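Local coordinates for nicotinate phosphoribosyltransferase (PDB 4HL7), which probably catalyses the ATP-dependent synthesis of nicotinate ribonucleotide from nicotinate and phosphoribosyl diphosphate, a step of NAD biosynthesis, at residues Gly261-Asp269 / Tyr288-Gly296; Pro316-Leu327 / Phe339-Ile349. All blocks are in the same frame, centred on the assembly; numbering follows the deposited sequence.

Interaction 1: residues Gly261-Asp269 / Tyr288-Gly296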
loop_
_atom_site.group_PDB
_atom_site.type_symbol
_atom_site.label_atom_id
_atom_site.label_comp_id
_atom_site.label_asym_id
_atom_site.label_seq_id
_atom_site.Cartn_x
_atom_site.Cartn_y
_atom_site.Cartn_z
ATOM N N GLY A 261 -16.827 13.154 2.934
ATOM C CA GLY A 261 -15.743 13.673 3.752
ATOM C C GLY A 261 -14.643 12.668 4.050
ATOM O O GLY A 261 -13.929 12.853 5.024
HETATM N N MSE A 262 -14.517 11.612 3.216
HETATM C CA MSE A 262 -13.436 10.608 3.389
HETATM C C MSE A 262 -12.090 11.307 3.470
HETATM O O MSE A 262 -11.800 12.219 2.679
HETATM C CB MSE A 262 -13.478 9.594 2.231
HETATM C CG MSE A 262 -12.336 8.549 2.095
HETATM SE SE MSE A 262 -12.547 7.389 3.683
HETATM C CE MSE A 262 -14.215 6.315 3.256
ATOM N N LEU A 263 -11.238 10.846 4.394
ATOM C CA LEU A 263 -9.798 11.262 4.353
ATOM C C LEU A 263 -9.245 11.264 2.913
ATOM O O LEU A 263 -9.434 10.319 2.124
ATOM C CB LEU A 263 -8.963 10.405 5.279
ATOM C CG LEU A 263 -7.448 10.720 5.404
ATOM C CD1 LEU A 263 -7.297 12.025 6.191
ATOM C CD2 LEU A 263 -6.771 9.560 6.112
ATOM N N ALA A 264 -8.585 12.357 2.559
ATOM C CA ALA A 264 -8.080 12.534 1.233
ATOM C C ALA A 264 -6.615 12.854 1.300
ATOM O O ALA A 264 -6.221 14.028 1.562
ATOM C CB ALA A 264 -8.830 13.634 0.530
ATOM N N ILE A 265 -5.802 11.822 1.167
ATOM C CA ILE A 265 -4.342 12.016 1.115
ATOM C C ILE A 265 -3.867 11.481 -0.222
ATOM O O ILE A 265 -3.944 10.281 -0.446
ATOM C CB ILE A 265 -3.615 11.240 2.260
ATOM C CG1 ILE A 265 -4.031 11.769 3.648
ATOM C CG2 ILE A 265 -2.071 11.337 2.103
ATOM C CD1 ILE A 265 -3.597 13.216 3.931
ATOM N N ALA A 266 -3.338 12.349 -1.100
ATOM C CA ALA A 266 -2.899 11.908 -2.486
ATOM C C ALA A 266 -1.446 11.508 -2.549
ATOM O O ALA A 266 -0.583 12.227 -2.046
ATOM C CB ALA A 266 -3.146 13.038 -3.506
ATOM N N PRO A 267 -1.137 10.364 -3.180
ATOM C CA PRO A 267 0.260 10.207 -3.567
ATOM C C PRO A 267 0.642 11.152 -4.708
ATOM O O PRO A 267 -0.195 11.520 -5.519
ATOM C CB PRO A 267 0.317 8.746 -4.050
ATOM C CG PRO A 267 -1.030 8.609 -4.712
ATOM C CD PRO A 267 -2.012 9.372 -3.848
ATOM N N THR A 268 1.909 11.524 -4.786
ATOM C CA THR A 268 2.299 12.565 -5.735
ATOM C C THR A 268 3.127 12.048 -6.874
ATOM O O THR A 268 3.474 12.831 -7.841
ATOM C CB THR A 268 3.114 13.687 -4.992
ATOM O OG1 THR A 268 4.342 13.103 -4.545
ATOM C CG2 THR A 268 2.361 14.201 -3.819
ATOM N N ASP A 269 3.452 10.748 -6.852
ATOM C CA ASP A 269 4.427 10.227 -7.769
ATOM C C ASP A 269 3.893 9.131 -8.710
ATOM O O ASP A 269 4.659 8.309 -9.197
ATOM C CB ASP A 269 5.667 9.647 -6.988
ATOM C CG ASP A 269 5.308 8.436 -6.103
ATOM O OD1 ASP A 269 4.142 8.312 -5.651
ATOM O OD2 ASP A 269 6.227 7.605 -5.843
ATOM N N TYR A 288 -7.995 18.648 -0.244
ATOM C CA TYR A 288 -7.232 17.489 0.234
ATOM C C TYR A 288 -6.604 17.740 1.621
ATOM O O TYR A 288 -6.165 18.831 1.917
ATOM C CB TYR A 288 -6.149 17.119 -0.799
ATOM C CG TYR A 288 -6.683 16.138 -1.798
ATOM C CD1 TYR A 288 -6.344 14.793 -1.709
ATOM C CD2 TYR A 288 -7.525 16.573 -2.834
ATOM C CE1 TYR A 288 -6.849 13.868 -2.618
ATOM C CE2 TYR A 288 -8.070 15.643 -3.742
ATOM C CZ TYR A 288 -7.745 14.298 -3.585
ATOM O OH TYR A 288 -8.265 13.361 -4.452
ATOM N N ASP A 289 -6.570 16.707 2.456
ATOM C CA ASP A 289 -6.018 16.793 3.768
ATOM C C ASP A 289 -4.507 16.778 3.719
ATOM O O ASP A 289 -3.839 17.179 4.689
ATOM C CB ASP A 289 -6.540 15.625 4.599
ATOM C CG ASP A 289 -8.077 15.651 4.701
ATOM O OD1 ASP A 289 -8.597 16.663 5.197
ATOM O OD2 ASP A 289 -8.750 14.750 4.118
ATOM N N GLY A 290 -3.954 16.320 2.604
ATOM C CA GLY A 290 -2.504 16.279 2.514
ATOM C C GLY A 290 -2.051 15.337 1.411
ATOM O O GLY A 290 -2.865 14.905 0.527
ATOM N N VAL A 291 -0.779 14.979 1.467
ATOM C CA VAL A 291 -0.158 14.207 0.391
ATOM C C VAL A 291 0.777 13.142 1.000
ATOM O O VAL A 291 1.250 13.287 2.156
ATOM C CB VAL A 291 0.667 15.113 -0.570
ATOM C CG1 VAL A 291 -0.279 15.927 -1.453
ATOM C CG2 VAL A 291 1.630 16.071 0.220
ATOM N N ARG A 292 1.120 12.150 0.189
ATOM C CA ARG A 292 1.972 11.036 0.656
ATOM C C ARG A 292 3.257 11.006 -0.158
ATOM O O ARG A 292 3.217 11.107 -1.397
ATOM C CB ARG A 292 1.212 9.697 0.504
ATOM C CG ARG A 292 2.023 8.471 0.994
ATOM C CD ARG A 292 1.182 7.168 0.908
ATOM N NE ARG A 292 1.670 6.449 -0.258
ATOM C CZ ARG A 292 0.943 5.974 -1.272
ATOM N NH1 ARG A 292 1.577 5.434 -2.316
ATOM N NH2 ARG A 292 -0.388 5.960 -1.239
ATOM N N HIS A 293 4.378 10.792 0.531
ATOM C CA HIS A 293 5.682 10.659 -0.137
ATOM C C HIS A 293 6.018 9.205 -0.281
ATOM O O HIS A 293 5.996 8.472 0.710
ATOM C CB HIS A 293 6.764 11.295 0.729
ATOM C CG HIS A 293 8.142 11.080 0.202
ATOM N ND1 HIS A 293 8.969 10.159 0.724
ATOM C CD2 HIS A 293 8.776 11.591 -0.919
ATOM C CE1 HIS A 293 10.093 10.110 0.014
ATOM N NE2 HIS A 293 9.977 10.978 -1.004
ATOM N N ASP A 294 6.375 8.773 -1.494
ATOM C CA ASP A 294 6.706 7.348 -1.694
ATOM C C ASP A 294 7.934 7.068 -2.557
ATOM O O ASP A 294 8.265 5.924 -2.770
ATOM C CB ASP A 294 5.516 6.627 -2.324
ATOM C CG ASP A 294 5.552 5.075 -2.087
ATOM O OD1 ASP A 294 5.333 4.311 -3.079
ATOM O OD2 ASP A 294 5.818 4.609 -0.937
ATOM N N SER A 295 8.588 8.085 -3.104
ATOM C CA SER A 295 9.816 7.821 -3.877
ATOM C C SER A 295 10.675 9.071 -3.919
ATOM O O SER A 295 10.157 10.195 -3.791
ATOM C CB SER A 295 9.484 7.397 -5.302
ATOM O OG SER A 295 8.798 8.425 -5.960
ATOM N N GLY A 296 11.972 8.895 -4.093
ATOM C CA GLY A 296 12.862 10.079 -4.232
ATOM C C GLY A 296 13.089 10.707 -2.873
ATOM O O GLY A 296 12.757 10.111 -1.826
HETATM O O HOH W 1 6.150 10.595 -3.714
HETATM O O HOH W 2 6.125 5.011 -5.525
#

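Interaction 2: residues Pro316-Leu327 / Phe339-Ile349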
loop_
_atom_site.group_PDB
_atom_site.type_symbol
_atom_site.label_atom_id
_atom_site.label_comp_id
_atom_site.label_asym_id
_atom_site.label_seq_id
_atom_site.Cartn_x
_atom_site.Cartn_y
_atom_site.Cartn_z
ATOM N N PRO A 316 0.635 25.439 5.424
ATOM C CA PRO A 316 1.033 23.987 5.417
ATOM C C PRO A 316 0.935 23.340 6.745
ATOM O O PRO A 316 0.824 22.111 6.836
ATOM C CB PRO A 316 2.496 24.013 4.934
ATOM C CG PRO A 316 2.762 25.397 4.474
ATOM C CD PRO A 316 1.731 26.345 5.048
ATOM N N THR A 317 0.912 24.152 7.829
ATOM C CA THR A 317 0.743 23.569 9.138
ATOM C C THR A 317 -0.653 22.969 9.347
ATOM O O THR A 317 -0.899 22.297 10.356
ATOM C CB THR A 317 1.049 24.575 10.293
ATOM O OG1 THR A 317 0.092 25.622 10.285
ATOM C CG2 THR A 317 2.513 25.157 10.168
ATOM N N THR A 318 -1.570 23.241 8.423
ATOM C CA THR A 318 -2.917 22.638 8.452
ATOM C C THR A 318 -2.995 21.357 7.580
ATOM O O THR A 318 -4.044 20.766 7.515
ATOM C CB THR A 318 -4.032 23.619 7.997
ATOM O OG1 THR A 318 -3.900 23.909 6.589
ATOM C CG2 THR A 318 -3.910 24.911 8.767
ATOM N N LYS A 319 -1.914 21.006 6.891
ATOM C CA LYS A 319 -1.944 19.835 5.996
ATOM C C LYS A 319 -1.041 18.741 6.529
ATOM O O LYS A 319 -0.159 18.989 7.338
ATOM C CB LYS A 319 -1.519 20.228 4.589
ATOM C CG LYS A 319 -2.427 21.332 4.016
ATOM C CD LYS A 319 -3.880 20.812 3.901
ATOM C CE LYS A 319 -4.811 21.873 3.278
ATOM N NZ LYS A 319 -6.249 21.419 3.402
ATOM N N LEU A 320 -1.223 17.530 6.009
ATOM C CA LEU A 320 -0.532 16.382 6.566
ATOM C C LEU A 320 0.357 15.743 5.488
ATOM O O LEU A 320 -0.105 15.482 4.383
ATOM C CB LEU A 320 -1.548 15.317 7.036
ATOM C CG LEU A 320 -0.974 13.954 7.511
ATOM C CD1 LEU A 320 -0.110 14.181 8.765
ATOM C CD2 LEU A 320 -2.136 13.011 7.873
ATOM N N PHE A 321 1.614 15.477 5.814
ATOM C CA PHE A 321 2.486 14.671 4.929
ATOM C C PHE A 321 2.599 13.288 5.528
ATOM O O PHE A 321 2.951 13.173 6.685
ATOM C CB PHE A 321 3.914 15.203 4.978
ATOM C CG PHE A 321 4.123 16.488 4.221
ATOM C CD1 PHE A 321 3.142 16.968 3.331
ATOM C CD2 PHE A 321 5.358 17.188 4.349
ATOM C CE1 PHE A 321 3.366 18.126 2.591
ATOM C CE2 PHE A 321 5.548 18.381 3.600
ATOM C CZ PHE A 321 4.565 18.819 2.757
ATOM N N ILE A 322 2.275 12.251 4.763
ATOM C CA ILE A 322 2.562 10.857 5.207
ATOM C C ILE A 322 3.791 10.432 4.415
ATOM O O ILE A 322 3.761 10.422 3.168
ATOM C CB ILE A 322 1.404 9.881 4.868
ATOM C CG1 ILE A 322 0.116 10.402 5.526
ATOM C CG2 ILE A 322 1.775 8.452 5.334
ATOM C CD1 ILE A 322 -0.886 9.338 5.954
ATOM N N PHE A 323 4.873 10.129 5.124
ATOM C CA PHE A 323 6.098 9.578 4.512
ATOM C C PHE A 323 5.995 8.041 4.584
ATOM O O PHE A 323 5.682 7.514 5.635
ATOM C CB PHE A 323 7.308 10.058 5.326
ATOM C CG PHE A 323 7.532 11.511 5.217
ATOM C CD1 PHE A 323 8.187 12.036 4.109
ATOM C CD2 PHE A 323 7.049 12.372 6.209
ATOM C CE1 PHE A 323 8.396 13.429 3.994
ATOM C CE2 PHE A 323 7.264 13.777 6.092
ATOM C CZ PHE A 323 7.918 14.272 4.972
ATOM N N SER A 324 6.204 7.356 3.473
ATOM C CA SER A 324 6.001 5.890 3.424
ATOM C C SER A 324 7.075 5.122 2.640
ATOM O O SER A 324 6.875 3.926 2.356
ATOM C CB SER A 324 4.624 5.575 2.819
ATOM O OG SER A 324 4.568 5.944 1.418
ATOM N N ASP A 325 8.206 5.764 2.343
ATOM C CA ASP A 325 9.215 5.134 1.469
ATOM C C ASP A 325 10.254 4.318 2.224
ATOM O O ASP A 325 11.394 4.765 2.425
ATOM C CB ASP A 325 9.931 6.159 0.565
ATOM C CG ASP A 325 10.779 5.488 -0.516
ATOM O OD1 ASP A 325 10.600 4.287 -0.775
ATOM O OD2 ASP A 325 11.648 6.154 -1.075
ATOM N N GLY A 326 9.885 3.100 2.613
ATOM C CA GLY A 326 10.802 2.155 3.218
ATOM C C GLY A 326 11.481 2.693 4.473
ATOM O O GLY A 326 12.684 2.559 4.642
ATOM N N LEU A 327 10.687 3.260 5.381
ATOM C CA LEU A 327 11.252 3.932 6.583
ATOM C C LEU A 327 11.703 2.991 7.664
ATOM O O LEU A 327 11.186 1.898 7.790
ATOM C CB LEU A 327 10.179 4.853 7.185
ATOM C CG LEU A 327 9.966 6.013 6.189
ATOM C CD1 LEU A 327 8.650 6.693 6.506
ATOM C CD2 LEU A 327 11.106 7.054 6.195
ATOM N N PHE A 339 11.106 18.824 9.579
ATOM C CA PHE A 339 9.747 19.375 9.274
ATOM C C PHE A 339 9.014 19.967 10.485
ATOM O O PHE A 339 7.909 20.491 10.348
ATOM C CB PHE A 339 8.889 18.361 8.455
ATOM C CG PHE A 339 9.369 18.198 7.056
ATOM C CD1 PHE A 339 9.979 17.000 6.636
ATOM C CD2 PHE A 339 9.255 19.231 6.154
ATOM C CE1 PHE A 339 10.473 16.856 5.340
ATOM C CE2 PHE A 339 9.707 19.114 4.824
ATOM C CZ PHE A 339 10.323 17.912 4.395
ATOM N N ALA A 340 9.677 19.945 11.645
ATOM C CA ALA A 340 9.089 20.454 12.890
ATOM C C ALA A 340 8.652 21.902 12.686
ATOM O O ALA A 340 9.389 22.711 12.103
ATOM C CB ALA A 340 10.092 20.336 14.060
ATOM N N GLY A 341 7.414 22.187 13.073
ATOM C CA GLY A 341 6.851 23.544 12.971
ATOM C C GLY A 341 6.376 23.974 11.590
ATOM O O GLY A 341 5.801 25.036 11.445
ATOM N N ARG A 342 6.586 23.145 10.559
ATOM C CA ARG A 342 6.344 23.580 9.224
ATOM C C ARG A 342 5.115 22.887 8.573
ATOM O O ARG A 342 4.577 23.410 7.619
ATOM C CB ARG A 342 7.576 23.335 8.324
ATOM C CG ARG A 342 8.879 23.987 8.864
ATOM C CD ARG A 342 10.038 23.388 8.070
ATOM N NE ARG A 342 9.982 23.880 6.714
ATOM C CZ ARG A 342 10.631 23.316 5.679
ATOM N NH1 ARG A 342 11.413 22.291 5.863
ATOM N NH2 ARG A 342 10.523 23.827 4.460
ATOM N N VAL A 343 4.726 21.719 9.070
ATOM C CA VAL A 343 3.706 20.915 8.384
ATOM C C VAL A 343 3.382 19.788 9.321
ATOM O O VAL A 343 4.192 19.486 10.197
ATOM C CB VAL A 343 4.226 20.382 7.011
ATOM C CG1 VAL A 343 5.469 19.441 7.168
ATOM C CG2 VAL A 343 3.084 19.708 6.224
ATOM N N LYS A 344 2.179 19.202 9.235
ATOM C CA LYS A 344 1.890 18.053 10.101
ATOM C C LYS A 344 2.460 16.827 9.412
ATOM O O LYS A 344 2.482 16.783 8.204
ATOM C CB LYS A 344 0.386 17.863 10.262
ATOM C CG LYS A 344 -0.302 18.931 11.090
ATOM C CD LYS A 344 -1.822 18.664 11.225
ATOM C CE LYS A 344 -2.482 18.585 9.834
ATOM N NZ LYS A 344 -3.997 18.509 9.890
ATOM N N ILE A 345 2.941 15.847 10.202
ATOM C CA ILE A 345 3.512 14.680 9.603
ATOM C C ILE A 345 3.111 13.378 10.310
ATOM O O ILE A 345 2.766 13.346 11.511
ATOM C CB ILE A 345 5.065 14.758 9.577
ATOM C CG1 ILE A 345 5.627 14.618 11.014
ATOM C CG2 ILE A 345 5.510 16.010 8.882
ATOM C CD1 ILE A 345 7.162 14.801 11.078
ATOM N N SER A 346 3.198 12.292 9.550
ATOM C CA SER A 346 3.131 10.974 10.128
ATOM C C SER A 346 3.950 10.025 9.240
ATOM O O SER A 346 4.169 10.298 8.039
ATOM C CB SER A 346 1.676 10.477 10.222
ATOM O OG SER A 346 1.630 9.312 11.067
ATOM N N PHE A 347 4.418 8.915 9.839
ATOM C CA PHE A 347 5.255 7.935 9.100
ATOM C C PHE A 347 4.508 6.638 8.884
ATOM O O PHE A 347 4.146 6.007 9.837
ATOM C CB PHE A 347 6.528 7.697 9.929
ATOM C CG PHE A 347 7.292 8.997 10.113
ATOM C CD1 PHE A 347 7.132 9.768 11.286
ATOM C CD2 PHE A 347 8.032 9.519 9.058
ATOM C CE1 PHE A 347 7.768 11.034 11.389
ATOM C CE2 PHE A 347 8.662 10.780 9.184
ATOM C CZ PHE A 347 8.504 11.515 10.342
ATOM N N GLY A 348 4.238 6.303 7.620
ATOM C CA GLY A 348 3.548 5.075 7.295
ATOM C C GLY A 348 4.586 3.993 7.129
ATOM O O GLY A 348 5.276 3.954 6.104
ATOM N N ILE A 349 4.702 3.117 8.123
ATOM C CA ILE A 349 5.756 2.081 8.131
ATOM C C ILE A 349 5.202 0.642 8.014
ATOM O O ILE A 349 4.205 0.297 8.670
ATOM C CB ILE A 349 6.611 2.219 9.364
ATOM C CG1 ILE A 349 7.087 3.699 9.464
ATOM C CG2 ILE A 349 7.771 1.227 9.286
ATOM C CD1 ILE A 349 8.139 3.960 10.583
HETATM O O HOH W 3 -5.135 20.875 10.603
HETATM O O HOH W 4 7.807 3.015 5.223
#

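Interaction 1: residues Gly261-Asp269 / Tyr288-Gly296
Strands 265-267 and 290-293 run parallel, pairing Ile-265 with Gly-290, Ala-266 with Val-291 and Pro-267 with Arg-292. Their axes cross at -37°. Ala-266 makes both central ladder bonds: its N donates to Gly-290 O at 3.1 Å, and its O accepts from Arg-292 N at 2.8 Å. Before the strands, Ala-264 is gripped twice by Asp-289. Ala-264 O takes Asp-289 N in its carbonyl plane, and Ala-264 N donates to Asp-289 OD2 on the anti lone pair at 2.9 Å. With CG beside the backbone N (chi1 -60°), the Asp-289 carboxylate comes up to Ala-264 N. Ala-264 CB sits over one face of the Tyr-288 ring, 4.0 Å from its centroid, a CH-pi contact. The Tyr-288 hydroxyl is bonded to Leu-252 O of helix 247-258. Ile-265 leans over the neighbouring strand: its CD1 packs against the Gly-290 backbone, 3.5 Å from Gly-290 CA. These are neighbouring strands of the parallel sheet in the TIM-barrel-like domain of the NAPRTase family, and 18 largely helical residues link the two segments. On the face of Ile-265, Pro-267 CB rests over one face of the Arg-292 guanidinium, toward its rim, and Arg-292 NH2 is bonded to Thr-229. Just past the strand, Thr-268 CG2 meets Val-291 CB at 3.8 Å, the two side chains crossing at about a right angle. Beyond this the contact turns polar. Ser-295 OG donates to Asp-269 OD2 at 2.7 Å, 22° out of the carboxylate plane. One water donates to both Asp-269 OD2 and Asp-294 OD1, while Asp-294 OD2 is bonded to Ser-324 OG. Asp-269 OD1 is bonded to His-232, the predicted phosphohistidine, which is unmodified here.

Interaction 2: residues Pro316-Leu327 / Phe339-Ile349
Chi1 of Val-343 (62°) sets CG1 between the backbone N and the carbonyl carbon and turns CG2 to the far side from N, over the centre of the Phe-321 ring. Val-343 CG2 stands 3.6 Å from the ring centroid and almost on the normal, a CH-pi contact. Val-343 CG1 touches the same ring at Phe-321 CD2. With CG beside the backbone N (chi1 -75°), the Phe-321 ring turns its edge to the face of Phe-339, a T-shaped pair with planes at 87°. Phe-323 lies nearly parallel to both Phe-339 and Phe-347 but slid aside, so each pair barely overlaps. Phe-323 CZ meets Phe-339 CE1 at 3.7 Å. Strands 320-323 and 344-349 are the parallel strands of a beta-alpha-beta unit. Phe-321, Phe-323 and Phe-347 share the sheet face that meets the connecting helix 329-339, and Phe-339 comes from the end of that helix. Its Leu-335 touches both Phe-323 and Phe-347. Five backbone bonds link the segments, from Lys-344 N to Lys-319 O through to Gly-348 N with Phe-323 O at 2.7 Å. At the exposed end, Lys-344 NZ makes a weak bond to Thr-318 O at 3.3 Å, and a water bridges the same two atoms.

How the interactions relate
Both contacts are parallel strand pairings in the same parallel sheet, and they meet where strands 290-293 and 320-323 lie side by side. There, His-293 N and Asp-289 O probably bond to Ile-322 O and Leu-320 N. Interaction 1 holds strand 265-267, whose Ile-265 also bonds to the backbone of Ile-230, and its touching residues are mostly buried. Interaction 2 is also buried along its strands, but four of its touching residues are exposed. Its packing is aromatic, whereas interaction 1 has small apolar contacts and a pair of acids, Asp-269 and Asp-294, after its strands. Ser-324 of interaction 2 joins the two, with its OG bonded to Asp-294 OD2 and His-293 O.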